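Local coordinates for general negative regulator of transcription subunit 4 (Saccharomyces cerevisiae, PDB 5AIE), which acts as the RING-type E3 ubiquitin ligase of the CCR4-NOT complex, which represses transcription and turns over mRNA, and is represented here by its zinc-binding RING domain, at residues Gly46-Pro49 / Ala50-Arg53. Numbering follows the deposited sequence.
Sequences GRCP and ACRR. With ZN (zinc ion), chain D.
Cys48 SG is held twice from within one tight turn: it binds the zinc ion at 2.5 Å and accepts a hydrogen bond from Ala50 N at 3.4 Å. The N-H of Ala50 points well at the sulfur, with 160° at the hydrogen, as expected for the NH-to-sulfur bond of a zinc knuckle. Three residues on, Cys51 SG reaches the same ion at 2.3 Å, and the pair forms the last CxxC of the RING domain; Cys24 and Cys26 complete the site. The two sulfurs arrive by different torsions: SG of Cys48 stands anti to its backbone N (chi1 179°), whereas SG of Cys51 is folded between backbone N and carbonyl carbon (chi1 67°).

Backbone bonds close the loop. Cys48 N gives a nearly straight bond to Arg53 O at 3.0 Å, and the return bond from Arg52 N to Cys48 O is weak. Arg52 takes positive phi and psi, a left-handed conformation that turns the chain back toward Cys48.

Beside the turn, Arg47 lays a face of its guanidinium over Arg52 O, with NE 3.5 Å from that oxygen, which sits above the plane, displaced toward the rim of the group. The guanidinium of Arg52 is nearly perpendicular to that of Arg47, and Arg47 NH1 lies 3.9 Å from Arg52 NH2, a meeting of like charges. With an alanine at Arg47, Arg52 O is likely to lose the cationic face laid over it, and the Arg52 side chain the neighbour it crosses. Because Cys48 SG both coordinates the zinc ion and accepts the N-H of Ala50, the hydrogen bond probably tempers the negative charge on the thiolate and helps fix the knuckle around the zinc ion.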
ATOM      1  N   GLY A  46      10.211   9.271  11.994  1.00101.09           N
ATOM      2  CA  GLY A  46      10.850   8.928  13.251  1.00 99.69           C
ATOM      3  C   GLY A  46       9.871   8.555  14.349  1.00102.85           C
ATOM      4  O   GLY A  46       9.973   9.044  15.473  1.00100.06           O
ATOM      5  N   ARG A  47       8.919   7.688  14.022  1.00101.47           N
ATOM      6  CA  ARG A  47       7.952   7.198  15.001  1.00103.63           C
ATOM      7  C   ARG A  47       7.671   5.713  14.793  1.00100.60           C
ATOM      8  O   ARG A  47       8.051   5.138  13.772  1.00 98.31           O
ATOM      9  CB  ARG A  47       6.653   8.006  14.930  1.00102.34           C
ATOM     10  CG  ARG A  47       6.200   8.343  13.518  1.00100.25           C
ATOM     11  CD  ARG A  47       4.925   9.175  13.528  1.00102.75           C
ATOM     12  NE  ARG A  47       5.023  10.333  14.415  1.00102.25           N
ATOM     13  CZ  ARG A  47       4.098  11.283  14.509  1.00103.42           C
ATOM     14  NH1 ARG A  47       3.003  11.218  13.764  1.00107.55           N
ATOM     15  NH2 ARG A  47       4.269  12.300  15.343  1.00104.21           N
ATOM     16  N   CYS A  48       7.009   5.096  15.766  1.00 94.97           N
ATOM     17  CA  CYS A  48       6.736   3.662  15.725  1.00 97.96           C
ATOM     18  C   CYS A  48       5.836   3.271  14.553  1.00 92.42           C
ATOM     19  O   CYS A  48       4.770   3.854  14.360  1.00 83.19           O
ATOM     20  CB  CYS A  48       6.101   3.205  17.039  1.00 94.18           C
ATOM     21  SG  CYS A  48       5.687   1.446  17.089  1.00 89.31           S
ATOM     22  N   PRO A  49       6.268   2.272  13.768  1.00 93.96           N
ATOM     23  CA  PRO A  49       5.524   1.777  12.603  1.00 91.60           C
ATOM     24  C   PRO A  49       4.161   1.185  12.958  1.00 91.11           C
ATOM     25  O   PRO A  49       3.365   0.911  12.060  1.00 85.22           O
ATOM     26  CB  PRO A  49       6.447   0.692  12.034  1.00 86.72           C
ATOM     27  CG  PRO A  49       7.804   1.047  12.532  1.00 90.61           C
ATOM     28  CD  PRO A  49       7.584   1.625  13.894  1.00 95.12           C
ATOM     29  N   ALA A  50       3.900   0.986  14.245  1.00 90.10           N
ATOM     30  CA  ALA A  50       2.635   0.410  14.685  1.00 84.37           C
ATOM     31  C   ALA A  50       1.636   1.483  15.111  1.00 87.05           C
ATOM     32  O   ALA A  50       0.675   1.763  14.394  1.00 82.65           O
ATOM     33  CB  ALA A  50       2.871  -0.571  15.823  1.00 87.32           C
ATOM     34  N   CYS A  51       1.867   2.082  16.275  1.00 86.18           N
ATOM     35  CA  CYS A  51       0.909   3.026  16.848  1.00 86.31           C
ATOM     36  C   CYS A  51       1.285   4.485  16.601  1.00 88.48           C
ATOM     37  O   CYS A  51       0.678   5.387  17.178  1.00 99.42           O
ATOM     38  CB  CYS A  51       0.764   2.780  18.350  1.00 93.53           C
ATOM     39  SG  CYS A  51       2.238   3.151  19.320  1.00 93.19           S
ATOM     40  N   ARG A  52       2.287   4.704  15.753  1.00 88.22           N
ATOM     41  CA  ARG A  52       2.712   6.047  15.350  1.00 88.86           C
ATOM     42  C   ARG A  52       3.130   6.938  16.518  1.00 96.06           C
ATOM     43  O   ARG A  52       3.114   8.164  16.405  1.00104.71           O
ATOM     44  CB  ARG A  52       1.599   6.740  14.556  1.00 87.29           C
ATOM     45  CG  ARG A  52       1.174   5.997  13.304  1.00 97.28           C
ATOM     46  CD  ARG A  52       0.181   6.813  12.496  1.00101.93           C
ATOM     47  NE  ARG A  52       0.771   8.053  12.003  1.00110.00           N
ATOM     48  CZ  ARG A  52       1.414   8.164  10.845  1.00102.80           C
ATOM     49  NH1 ARG A  52       1.549   7.108  10.056  1.00101.67           N
ATOM     50  NH2 ARG A  52       1.919   9.333  10.475  1.00102.66           N
ATOM     51  N   ARG A  53       3.509   6.325  17.635  1.00 93.13           N
ATOM     52  CA  ARG A  53       3.952   7.085  18.797  1.00 95.52           C
ATOM     53  C   ARG A  53       5.394   7.542  18.594  1.00101.24           C
ATOM     54  O   ARG A  53       6.248   6.760  18.176  1.00 97.08           O
ATOM     55  CB  ARG A  53       3.824   6.250  20.074  1.00 97.10           C
ATOM     56  CG  ARG A  53       3.657   7.069  21.349  1.00101.25           C
ATOM     57  CD  ARG A  53       3.586   6.174  22.580  1.00 96.00           C
ATOM     58  NE  ARG A  53       2.394   5.328  22.592  1.00105.87           N
ATOM     59  CZ  ARG A  53       1.414   5.429  23.485  1.00111.41           C
ATOM     60  NH1 ARG A  53       1.481   6.338  24.448  1.00109.25           N
ATOM     61  NH2 ARG A  53       0.368   4.615  23.421  1.00102.82           N
TER
HETATM   62 ZN    ZN D1084       4.231   1.971  19.022  1.00 96.10          ZN